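Local coordinates for transcriptional activator PlcR protein (PDB 3U3W), which activates transcription as a quorum-sensing virulence regulator, binding DNA through a helix-turn-helix domain in response to the signal peptide PapR, at residues N230-I235 with D268-H273; L19-L24 with S32-I37; H108-Q113 with T147-Y152; A122-K127 with A166-L171. All blocks are in the same frame, centred on the assembly; numbering follows the deposited sequence.

Contact 1: N230-I235 with D268-H273; sequences NSMALI and DILEMH
The loop carrying M232 approaches the end of helix 253-269, with I269 in its last turn and L270 just beyond, without any backbone pairing, the closest CA atoms, of M232 and L270, lying 8.7 Å apart. Side chains make most of the approach, meeting each other and two carbonyl oxygens, and no hydrogen bond crosses. M232 does most of the touching: its CB meets CD1 of L270 at 4.0 Å, and its SD reaches CD1 of I269 at 4.1 Å, the two chains crossing at about a right angle. A bend at chi3 (-79°) turns the M232 methyl back toward CD2 of L270, so that the leucine fork has one methyl near the start of the methionine and the other near its end. The unbranched, flexible thioether suits such a fit. CD1 of L270 also lies 3.6 Å from the M232 carbonyl O. Both helices that lead into this contact end in Schellman motifs, with N230 and E271 in the positive-phi positions; the pairing thus joins two chain reversals in the helical-repeat C-terminal domain, which belongs to the TPR clan. From the second reversal M272 sends an extended side chain back across, and its CE comes 4.1 Å from the O of A233. F266 of helix 253-269 packs on M232, which meets M232 of the second subunit, while L234 turns to helix 192-208 and touches the bound peptide.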
# COMPACT_ATOMS: atom_id res chain seq x y z
N ASN A 230 8.99 -1.68 4.76
CA ASN A 230 9.40 -0.28 4.79
C ASN A 230 8.35 0.69 5.32
O ASN A 230 8.15 1.76 4.76
CB ASN A 230 9.90 0.15 3.41
CG ASN A 230 11.06 -0.69 2.92
OD1 ASN A 230 11.02 -1.24 1.83
ND2 ASN A 230 12.10 -0.79 3.74
N SER A 231 7.71 0.31 6.43
CA SER A 231 6.71 1.15 7.07
C SER A 231 7.25 1.83 8.32
O SER A 231 7.90 1.18 9.14
CB SER A 231 5.48 0.33 7.42
OG SER A 231 4.36 1.17 7.64
N MET A 232 6.95 3.12 8.46
CA MET A 232 7.40 3.95 9.57
C MET A 232 6.23 4.26 10.48
O MET A 232 6.38 4.99 11.47
CB MET A 232 7.89 5.31 9.06
CG MET A 232 9.27 5.38 8.53
SD MET A 232 9.87 7.07 8.40
CE MET A 232 9.06 7.62 6.90
N ALA A 233 5.04 3.79 10.11
CA ALA A 233 3.83 4.24 10.78
C ALA A 233 3.87 4.06 12.33
O ALA A 233 3.54 4.97 13.09
CB ALA A 233 2.60 3.55 10.16
N LEU A 234 4.30 2.88 12.77
CA LEU A 234 4.32 2.56 14.19
C LEU A 234 5.72 2.22 14.70
O LEU A 234 5.88 1.81 15.84
CB LEU A 234 3.37 1.39 14.48
CG LEU A 234 1.89 1.74 14.31
CD1 LEU A 234 1.05 0.65 14.89
CD2 LEU A 234 1.58 3.07 15.01
N ILE A 235 6.74 2.42 13.86
CA ILE A 235 8.08 1.93 14.20
C ILE A 235 8.69 2.67 15.40
O ILE A 235 9.39 2.08 16.20
CB ILE A 235 9.06 1.94 12.98
CG1 ILE A 235 10.31 1.12 13.28
CG2 ILE A 235 9.46 3.37 12.59
CD1 ILE A 235 10.29 -0.24 12.71
N ASP A 268 11.16 12.47 16.31
CA ASP A 268 11.70 13.72 15.79
C ASP A 268 11.31 13.90 14.33
O ASP A 268 10.50 14.76 13.99
CB ASP A 268 13.22 13.77 15.93
CG ASP A 268 13.83 14.99 15.25
OD1 ASP A 268 13.50 16.12 15.67
OD2 ASP A 268 14.64 14.82 14.31
N ILE A 269 11.89 13.08 13.46
CA ILE A 269 11.68 13.24 12.02
C ILE A 269 10.22 13.14 11.58
O ILE A 269 9.84 13.75 10.58
CB ILE A 269 12.55 12.29 11.15
CG1 ILE A 269 11.99 10.88 11.17
CG2 ILE A 269 14.00 12.33 11.59
CD1 ILE A 269 12.12 10.17 9.85
N LEU A 270 9.40 12.37 12.29
CA LEU A 270 7.98 12.30 11.93
C LEU A 270 7.16 13.40 12.62
O LEU A 270 5.94 13.48 12.46
CB LEU A 270 7.40 10.91 12.19
CG LEU A 270 7.90 9.83 11.22
CD1 LEU A 270 7.31 8.45 11.55
CD2 LEU A 270 7.58 10.24 9.78
N GLU A 271 7.86 14.23 13.39
CA GLU A 271 7.24 15.35 14.11
C GLU A 271 6.11 14.91 15.05
O GLU A 271 5.08 15.58 15.14
CB GLU A 271 6.73 16.41 13.13
CG GLU A 271 7.85 17.18 12.43
CD GLU A 271 7.34 18.03 11.27
OE1 GLU A 271 7.39 17.55 10.12
OE2 GLU A 271 6.90 19.18 11.51
N MET A 272 6.31 13.80 15.75
CA MET A 272 5.31 13.28 16.68
C MET A 272 5.46 13.93 18.06
O MET A 272 5.97 13.32 19.00
CB MET A 272 5.42 11.75 16.79
CG MET A 272 5.11 11.01 15.49
SD MET A 272 5.66 9.28 15.45
CE MET A 272 4.81 8.71 13.99
N HIS A 273 5.01 15.18 18.17
CA HIS A 273 5.28 16.02 19.35
C HIS A 273 4.73 15.46 20.66
O HIS A 273 5.46 15.38 21.66
CB HIS A 273 4.80 17.45 19.11
CG HIS A 273 5.43 18.10 17.92
ND1 HIS A 273 6.78 18.37 17.84
CD2 HIS A 273 4.89 18.52 16.75
CE1 HIS A 273 7.05 18.93 16.67
NE2 HIS A 273 5.92 19.04 15.99

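Contact 2: L19-L24 with S32-I37. With nucleotides of chain F; nucleotides of chain E.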
# COMPACT_ATOMS: atom_id res chain seq x y z
N LEU A 19 -9.53 9.12 -26.46
CA LEU A 19 -10.06 8.03 -27.28
C LEU A 19 -11.53 8.21 -27.63
O LEU A 19 -12.30 8.79 -26.87
CB LEU A 19 -9.91 6.72 -26.52
CG LEU A 19 -8.52 6.09 -26.45
CD1 LEU A 19 -7.46 7.15 -26.25
CD2 LEU A 19 -8.48 5.04 -25.34
N THR A 20 -11.92 7.68 -28.79
CA THR A 20 -13.34 7.62 -29.15
C THR A 20 -13.85 6.22 -28.83
O THR A 20 -13.06 5.32 -28.50
CB THR A 20 -13.56 7.88 -30.64
OG1 THR A 20 -12.90 6.85 -31.40
CG2 THR A 20 -13.02 9.24 -31.04
N GLN A 21 -15.16 6.03 -28.93
CA GLN A 21 -15.76 4.73 -28.64
C GLN A 21 -15.16 3.63 -29.49
O GLN A 21 -14.88 2.54 -29.00
CB GLN A 21 -17.28 4.78 -28.82
CG GLN A 21 -17.98 5.77 -27.90
CD GLN A 21 -19.49 5.63 -27.92
OE1 GLN A 21 -20.08 5.12 -28.88
NE2 GLN A 21 -20.13 6.06 -26.83
N LYS A 22 -14.97 3.92 -30.77
CA LYS A 22 -14.37 2.95 -31.69
C LYS A 22 -12.99 2.53 -31.19
O LYS A 22 -12.68 1.34 -31.12
CB LYS A 22 -14.28 3.52 -33.11
CG LYS A 22 -13.72 2.54 -34.14
CD LYS A 22 -14.59 1.30 -34.28
CE LYS A 22 -13.83 0.12 -34.90
NZ LYS A 22 -12.97 -0.63 -33.93
N GLN A 23 -12.17 3.52 -30.82
CA GLN A 23 -10.81 3.27 -30.37
C GLN A 23 -10.80 2.41 -29.12
O GLN A 23 -10.02 1.47 -29.00
CB GLN A 23 -10.09 4.58 -30.08
CG GLN A 23 -9.76 5.38 -31.32
CD GLN A 23 -8.94 6.62 -31.01
OE1 GLN A 23 -9.50 7.70 -30.81
NE2 GLN A 23 -7.62 6.46 -30.96
N LEU A 24 -11.69 2.75 -28.19
CA LEU A 24 -11.79 2.07 -26.92
C LEU A 24 -12.24 0.63 -27.12
O LEU A 24 -11.74 -0.29 -26.47
CB LEU A 24 -12.75 2.82 -26.00
CG LEU A 24 -13.02 2.25 -24.61
CD1 LEU A 24 -11.72 1.95 -23.88
CD2 LEU A 24 -13.88 3.22 -23.81
N SER A 32 -20.70 -0.02 -30.50
CA SER A 32 -22.07 0.20 -30.05
C SER A 32 -22.32 -0.29 -28.61
O SER A 32 -23.18 0.24 -27.91
CB SER A 32 -23.07 -0.45 -31.01
OG SER A 32 -23.00 -1.87 -30.94
N GLU A 33 -21.56 -1.30 -28.19
CA GLU A 33 -21.65 -1.80 -26.82
C GLU A 33 -20.98 -0.83 -25.84
O GLU A 33 -21.44 -0.67 -24.72
CB GLU A 33 -21.01 -3.19 -26.70
CG GLU A 33 -21.03 -3.79 -25.30
CD GLU A 33 -22.43 -4.16 -24.83
OE1 GLU A 33 -23.41 -3.85 -25.55
OE2 GLU A 33 -22.55 -4.77 -23.74
N VAL A 34 -19.89 -0.20 -26.27
CA VAL A 34 -19.31 0.90 -25.50
C VAL A 34 -20.35 2.01 -25.34
O VAL A 34 -20.57 2.50 -24.23
CB VAL A 34 -18.02 1.45 -26.17
CG1 VAL A 34 -17.72 2.88 -25.69
CG2 VAL A 34 -16.86 0.52 -25.90
N SER A 35 -21.01 2.38 -26.43
CA SER A 35 -22.09 3.37 -26.37
C SER A 35 -23.14 2.98 -25.32
O SER A 35 -23.53 3.80 -24.49
CB SER A 35 -22.75 3.54 -27.74
OG SER A 35 -23.77 4.53 -27.70
N ARG A 36 -23.58 1.73 -25.35
CA ARG A 36 -24.62 1.28 -24.45
C ARG A 36 -24.13 1.20 -23.00
O ARG A 36 -24.89 1.43 -22.07
CB ARG A 36 -25.21 -0.05 -24.90
CG ARG A 36 -26.09 0.03 -26.15
CD ARG A 36 -26.94 -1.22 -26.27
NE ARG A 36 -27.32 -1.54 -27.64
CZ ARG A 36 -28.46 -1.16 -28.20
NH1 ARG A 36 -29.33 -0.44 -27.52
NH2 ARG A 36 -28.72 -1.51 -29.45
N ILE A 37 -22.85 0.86 -22.82
CA ILE A 37 -22.22 0.88 -21.50
C ILE A 37 -22.15 2.30 -20.92
O ILE A 37 -22.43 2.51 -19.74
CB ILE A 37 -20.82 0.25 -21.53
CG1 ILE A 37 -20.93 -1.26 -21.75
CG2 ILE A 37 -20.06 0.52 -20.23
CD1 ILE A 37 -19.62 -1.91 -22.05
P DT F 12 -22.14 -7.07 -22.11
OP1 DT F 12 -22.15 -8.38 -21.44
OP2 DT F 12 -21.00 -6.16 -21.93
O5' DT F 12 -22.29 -7.31 -23.68
C5' DT F 12 -21.78 -8.52 -24.24
C4' DT F 12 -22.10 -8.61 -25.72
O4' DT F 12 -23.53 -8.50 -25.93
C3' DT F 12 -21.44 -7.57 -26.62
O3' DT F 12 -20.51 -8.30 -27.43
C2' DT F 12 -22.61 -6.91 -27.38
C1' DT F 12 -23.74 -7.92 -27.20
N1 DT F 12 -25.13 -7.38 -27.21
C2 DT F 12 -26.03 -7.87 -28.13
O2 DT F 12 -25.73 -8.72 -28.95
N3 DT F 12 -27.28 -7.34 -28.06
C4 DT F 12 -27.73 -6.38 -27.17
O4 DT F 12 -28.89 -5.97 -27.20
C5 DT F 12 -26.75 -5.90 -26.22
C7 DT F 12 -27.11 -4.86 -25.20
C6 DT F 12 -25.51 -6.43 -26.28
P DT E 2 -17.33 9.52 -30.07
OP1 DT E 2 -16.69 10.39 -29.06
OP2 DT E 2 -16.88 8.11 -30.25
O5' DT E 2 -18.90 9.50 -29.76
C5' DT E 2 -19.77 9.03 -30.74
C4' DT E 2 -21.19 9.34 -30.36
O4' DT E 2 -21.96 9.16 -31.57
C3' DT E 2 -21.81 8.36 -29.37
O3' DT E 2 -22.99 8.94 -28.86
C2' DT E 2 -22.11 7.17 -30.27
C1' DT E 2 -22.58 7.89 -31.54
N1 DT E 2 -22.25 7.16 -32.79
C2 DT E 2 -23.27 7.00 -33.71
O2 DT E 2 -24.39 7.43 -33.52
N3 DT E 2 -22.92 6.31 -34.84
C4 DT E 2 -21.68 5.79 -35.14
O4 DT E 2 -21.47 5.19 -36.19
C5 DT E 2 -20.66 5.99 -34.14
C7 DT E 2 -19.27 5.46 -34.38
C6 DT E 2 -20.98 6.66 -33.03
P DA E 3 -23.89 8.16 -27.79
OP1 DA E 3 -24.49 9.17 -26.87
OP2 DA E 3 -23.09 7.04 -27.25
O5' DA E 3 -25.10 7.61 -28.66
C5' DA E 3 -25.86 8.54 -29.40
C4' DA E 3 -27.05 7.84 -30.01
O4' DA E 3 -26.65 7.08 -31.16
C3' DA E 3 -27.78 6.86 -29.11
O3' DA E 3 -29.14 7.04 -29.42
C2' DA E 3 -27.24 5.50 -29.53
C1' DA E 3 -26.97 5.71 -31.01
N9 DA E 3 -25.85 4.97 -31.60
C8 DA E 3 -24.61 4.74 -31.07
N7 DA E 3 -23.81 4.05 -31.86
C5 DA E 3 -24.58 3.81 -32.99
C6 DA E 3 -24.32 3.14 -34.20
N6 DA E 3 -23.15 2.54 -34.50
N1 DA E 3 -25.32 3.09 -35.10
C2 DA E 3 -26.48 3.68 -34.82
N3 DA E 3 -26.84 4.35 -33.73
C4 DA E 3 -25.84 4.38 -32.84
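OP2 of DA3 in chain E is gripped from both segments: S35 OG donates to it at 2.6 Å and Q21 NE2 at 3.1 Å. The segments belong to the two helices of a helix-turn-helix, 21-25 and 31-38, and they hold one DNA phosphate between them. Q21, the first residue of its helix, binds the DNA backbone twice, for its own N donates to OP2 of DT2 in chain E at 3.0 Å, nearly straight at 166°. The negative phosphate oxygen probably also gains from the positive end of that helix dipole. Beyond CG the Q21 chain is extended, which carries the amide past V34 to S35; NE2 is also held by E38, and OE1 more weakly by Q31. A glutamine suits this place because its amide can donate to both phosphate and carboxylate. T20 N-caps the first helix in a capping box with Q23, although the bond from Q23 N to T20 OG1 is weak; the same OG1 bonds another phosphate. From helix 31-38, S32 and R36 reach cytosine and guanine bases, as expected of a recognition helix. CG1 of V34, which L24 also touches, lies against CB and CG of Q21, with CG 3.6 Å away.

Contact 3: H108-Q113 with T147-Y152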
# COMPACT_ATOMS: atom_id res chain seq x y z
N HIS A 108 -25.39 5.37 2.68
CA HIS A 108 -24.23 4.66 2.16
C HIS A 108 -23.65 3.84 3.31
O HIS A 108 -22.71 4.28 3.97
CB HIS A 108 -23.18 5.65 1.63
CG HIS A 108 -22.03 4.99 0.95
ND1 HIS A 108 -21.10 5.69 0.21
CD2 HIS A 108 -21.66 3.68 0.88
CE1 HIS A 108 -20.20 4.84 -0.28
NE2 HIS A 108 -20.52 3.62 0.11
N PRO A 109 -24.21 2.65 3.54
CA PRO A 109 -23.97 1.92 4.80
C PRO A 109 -22.49 1.83 5.19
O PRO A 109 -22.17 2.15 6.34
CB PRO A 109 -24.56 0.53 4.53
CG PRO A 109 -25.63 0.78 3.50
CD PRO A 109 -25.11 1.92 2.64
N GLU A 110 -21.61 1.42 4.27
CA GLU A 110 -20.19 1.26 4.59
C GLU A 110 -19.54 2.57 5.00
O GLU A 110 -18.75 2.60 5.95
CB GLU A 110 -19.42 0.62 3.42
CG GLU A 110 -17.90 0.78 3.53
CD GLU A 110 -17.13 0.24 2.31
OE1 GLU A 110 -17.75 -0.18 1.31
OE2 GLU A 110 -15.88 0.25 2.37
N PHE A 111 -19.85 3.66 4.29
CA PHE A 111 -19.28 4.96 4.65
C PHE A 111 -19.89 5.45 5.97
O PHE A 111 -19.19 6.01 6.81
CB PHE A 111 -19.44 6.00 3.53
CG PHE A 111 -18.73 7.32 3.79
CD1 PHE A 111 -17.35 7.36 4.00
CD2 PHE A 111 -19.43 8.52 3.82
CE1 PHE A 111 -16.68 8.57 4.23
CE2 PHE A 111 -18.77 9.74 4.06
CZ PHE A 111 -17.40 9.76 4.26
N GLN A 112 -21.20 5.24 6.15
CA GLN A 112 -21.84 5.63 7.41
C GLN A 112 -21.22 4.86 8.57
O GLN A 112 -20.97 5.43 9.63
CB GLN A 112 -23.36 5.44 7.36
CG GLN A 112 -24.07 6.32 6.33
CD GLN A 112 -24.83 7.49 6.94
OE1 GLN A 112 -24.30 8.60 7.06
NE2 GLN A 112 -26.09 7.25 7.31
N GLN A 113 -20.95 3.57 8.37
CA GLN A 113 -20.31 2.76 9.40
C GLN A 113 -18.93 3.28 9.77
O GLN A 113 -18.56 3.32 10.94
CB GLN A 113 -20.22 1.31 8.98
CG GLN A 113 -19.86 0.40 10.11
CD GLN A 113 -19.47 -0.96 9.62
OE1 GLN A 113 -18.61 -1.07 8.75
NE2 GLN A 113 -20.10 -2.01 10.15
N THR A 147 -21.09 -5.91 4.59
CA THR A 147 -20.19 -6.44 3.57
C THR A 147 -19.14 -5.40 3.18
O THR A 147 -18.11 -5.27 3.84
CB THR A 147 -20.98 -6.91 2.33
OG1 THR A 147 -21.67 -5.79 1.73
CG2 THR A 147 -22.01 -7.99 2.71
N GLY A 148 -19.40 -4.67 2.10
CA GLY A 148 -18.57 -3.54 1.72
C GLY A 148 -17.32 -3.78 0.86
O GLY A 148 -16.85 -4.90 0.69
N ILE A 149 -16.79 -2.68 0.34
CA ILE A 149 -15.58 -2.70 -0.47
C ILE A 149 -14.34 -2.98 0.38
O ILE A 149 -13.55 -3.87 0.05
CB ILE A 149 -15.39 -1.35 -1.20
CG1 ILE A 149 -16.60 -1.03 -2.09
CG2 ILE A 149 -14.09 -1.34 -2.01
CD1 ILE A 149 -16.75 -1.99 -3.25
N ASP A 150 -14.18 -2.22 1.46
CA ASP A 150 -13.05 -2.37 2.37
C ASP A 150 -13.29 -3.59 3.25
O ASP A 150 -14.08 -3.54 4.19
CB ASP A 150 -12.87 -1.11 3.22
CG ASP A 150 -11.61 -1.13 4.09
OD1 ASP A 150 -11.03 -2.22 4.34
OD2 ASP A 150 -11.21 -0.05 4.57
N VAL A 151 -12.62 -4.70 2.94
CA VAL A 151 -12.86 -5.95 3.66
C VAL A 151 -12.34 -5.95 5.10
O VAL A 151 -12.65 -6.85 5.86
CB VAL A 151 -12.32 -7.22 2.89
CG1 VAL A 151 -12.84 -7.24 1.47
CG2 VAL A 151 -10.80 -7.29 2.91
N TYR A 152 -11.56 -4.94 5.48
CA TYR A 152 -10.91 -4.92 6.79
C TYR A 152 -11.62 -4.08 7.85
O TYR A 152 -11.19 -4.05 9.00
CB TYR A 152 -9.46 -4.42 6.67
CG TYR A 152 -8.62 -5.28 5.78
CD1 TYR A 152 -8.01 -6.43 6.26
CD2 TYR A 152 -8.44 -4.95 4.44
CE1 TYR A 152 -7.24 -7.24 5.43
CE2 TYR A 152 -7.68 -5.74 3.61
CZ TYR A 152 -7.08 -6.89 4.11
OH TYR A 152 -6.32 -7.67 3.27
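The carboxylate of E110 takes one backbone N-H on each oxygen: I149 N donates to OE1 at 2.8 Å and D150 N to OE2 at 3.1 Å. Both bonds are nearly straight, 162° and 164°, yet both donors stand above the carboxylate plane rather than within it. Two bonds from consecutive amides fix the rotation of the acid and hold the loop against it. The glutamate fits because it has two acceptors spaced for neighbouring N-H groups and a chain long enough to reach them. With CG anti to the backbone N (chi1 164°) and the rest extended, the group is carried straight out from the helix to the loop.

CA of G148 sits 3.5 Å from OE1. Glycine suits this position because at its backbone angles a side chain would press on the carbonyl O of T147, and it would also crowd OE1. On the other oxygen, CB of D150 lies 3.4 Å from OE2.

A second shell holds the loop in shape. D150 turns its carboxylate away from E110 and accepts from Y152 N through OD1 at 3.0 Å, capping the turn that leads into a helix, while OD2 forms a salt bridge with K79. I149 and V151 pack on Q50 and I58 of the second subunit.

E110 stands in the first turn of helix 109-125, and the loop it binds joins helix 131-143 to helix 153-167. Q153, at the start of helix 153-167, ties that helix to 109-125 by donating to E110 O and Q113 OE1.

Contact 4: A122-K127 with A166-L171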
# COMPACT_ATOMS: atom_id res chain seq x y z
N ALA A 122 -13.71 8.72 18.87
CA ALA A 122 -13.40 10.10 19.18
C ALA A 122 -14.16 10.52 20.44
O ALA A 122 -13.60 11.13 21.35
CB ALA A 122 -13.75 10.98 17.99
N ALA A 123 -15.44 10.18 20.49
CA ALA A 123 -16.28 10.52 21.63
C ALA A 123 -15.68 9.93 22.91
O ALA A 123 -15.56 10.61 23.92
CB ALA A 123 -17.70 10.03 21.42
N TYR A 124 -15.29 8.66 22.83
CA TYR A 124 -14.71 7.97 23.97
C TYR A 124 -13.37 8.58 24.40
O TYR A 124 -13.10 8.74 25.60
CB TYR A 124 -14.54 6.48 23.68
CG TYR A 124 -13.52 5.86 24.58
CD1 TYR A 124 -13.87 5.39 25.84
CD2 TYR A 124 -12.18 5.76 24.18
CE1 TYR A 124 -12.92 4.83 26.69
CE2 TYR A 124 -11.23 5.19 25.02
CZ TYR A 124 -11.60 4.73 26.27
OH TYR A 124 -10.66 4.19 27.12
N VAL A 125 -12.53 8.92 23.44
CA VAL A 125 -11.22 9.43 23.82
C VAL A 125 -11.41 10.77 24.48
O VAL A 125 -10.69 11.13 25.40
CB VAL A 125 -10.26 9.54 22.62
CG1 VAL A 125 -9.01 10.34 22.99
CG2 VAL A 125 -9.90 8.17 22.13
N LEU A 126 -12.41 11.51 24.01
CA LEU A 126 -12.69 12.84 24.53
C LEU A 126 -13.47 12.78 25.84
O LEU A 126 -13.80 13.81 26.44
CB LEU A 126 -13.44 13.67 23.47
CG LEU A 126 -12.64 14.00 22.20
CD1 LEU A 126 -13.50 14.74 21.19
CD2 LEU A 126 -11.40 14.80 22.52
N LYS A 127 -13.79 11.58 26.30
CA LYS A 127 -14.48 11.41 27.57
C LYS A 127 -15.90 11.99 27.55
O LYS A 127 -16.44 12.38 28.58
CB LYS A 127 -13.64 12.01 28.71
CG LYS A 127 -12.28 11.33 28.86
CD LYS A 127 -11.44 11.92 29.97
CE LYS A 127 -10.01 11.38 29.96
NZ LYS A 127 -9.93 9.92 30.26
N ALA A 166 -8.79 -3.14 26.91
CA ALA A 166 -7.45 -3.25 27.48
C ALA A 166 -7.09 -2.05 28.36
O ALA A 166 -6.44 -2.20 29.38
CB ALA A 166 -6.40 -3.49 26.40
N GLU A 167 -7.48 -0.86 27.96
CA GLU A 167 -7.05 0.29 28.74
C GLU A 167 -7.99 0.61 29.90
O GLU A 167 -7.74 1.53 30.68
CB GLU A 167 -6.77 1.49 27.84
CG GLU A 167 -7.95 2.20 27.28
CD GLU A 167 -7.53 3.47 26.56
OE1 GLU A 167 -6.32 3.81 26.61
OE2 GLU A 167 -8.39 4.12 25.93
N ASN A 168 -9.05 -0.18 30.03
CA ASN A 168 -9.97 -0.09 31.16
C ASN A 168 -9.93 -1.32 32.08
O ASN A 168 -10.94 -1.68 32.70
CB ASN A 168 -11.39 0.21 30.67
CG ASN A 168 -11.52 1.58 30.05
OD1 ASN A 168 -11.81 2.56 30.74
ND2 ASN A 168 -11.29 1.67 28.74
N GLY A 169 -8.78 -1.98 32.16
CA GLY A 169 -8.58 -3.07 33.11
C GLY A 169 -8.95 -4.48 32.66
O GLY A 169 -8.54 -5.47 33.29
N TYR A 170 -9.71 -4.59 31.57
CA TYR A 170 -10.13 -5.89 31.03
C TYR A 170 -9.07 -6.54 30.13
O TYR A 170 -9.34 -6.89 28.98
CB TYR A 170 -11.46 -5.75 30.30
CG TYR A 170 -12.56 -5.34 31.22
CD1 TYR A 170 -13.31 -6.30 31.89
CD2 TYR A 170 -12.85 -4.00 31.45
CE1 TYR A 170 -14.32 -5.93 32.76
CE2 TYR A 170 -13.86 -3.62 32.32
CZ TYR A 170 -14.59 -4.60 32.97
OH TYR A 170 -15.60 -4.24 33.84
N LEU A 171 -7.86 -6.69 30.67
CA LEU A 171 -6.74 -7.25 29.94
C LEU A 171 -7.04 -8.60 29.28
O LEU A 171 -6.77 -8.80 28.10
CB LEU A 171 -5.51 -7.34 30.84
CG LEU A 171 -5.03 -5.95 31.26
CD1 LEU A 171 -3.85 -6.02 32.20
CD2 LEU A 171 -4.66 -5.15 30.01
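Y124 meets the other segment through the end of its ring, where the hydroxyl takes part in two hydrogen bonds. OH donates to OE2 of E167 at 2.6 Å and accepts from ND2 of N168 at 3.1 Å, the latter bond making an angle of 157° at the hydrogen. A tyrosine suits this spot because its hydroxyl can give one bond and take another at the end of a long, rigid arm. That arm is needed, since the nearest CA atoms, those of Y124 and N168, are 11.8 Å apart. The first torsion, 159°, swings the ring away from its own N and across to the two polar groups.

The tight part is small and polar. OE2 of E167 lies at the ring edge near its plane, 3.2 Å from CE2 of Y124, whereas the hydroxyl meets that oxygen on its anti side, tilted from the carboxylate plane. The hydroxyl lies close to the amide plane of N168, although the amide and ring planes are 66° apart. ND2 also bonds the carbonyl O of I164 one turn back, which fixes the amide for Y124.

Beyond the hydroxyl little meets. Y124, E167 and N168 are partly exposed, and the exposed K127 and G169 flank the contact without touching across it. At the backbone angles of G169 a side chain would jam against the preceding carbonyl O. A166 and E167 touch an aromatic side chain of the bound peptide.

The contact joins the C-terminal ends of helices 109-125 and 153-167, while Y131 and C134 of helix 131-143 pack against Y124.

Overall arrangement
From the N terminus the chain first closes contact 2, a short turn within the DNA-binding domain that is finished before any other contact begins. The remaining three lie in the helical C-terminal domain. Contacts 3 and 4 both use helix 109-125, one near its start and the other at its end, and their segments alternate along the chain, so the loops they close cross; each ties this helix to the region of helix 153-167. Contact 1 closes last, in series, joining the ends of helices 212-228 and 253-269. Its centre is about 28 Å from that of contact 3, on the opposite side of the chain's centre, and both touch the second subunit.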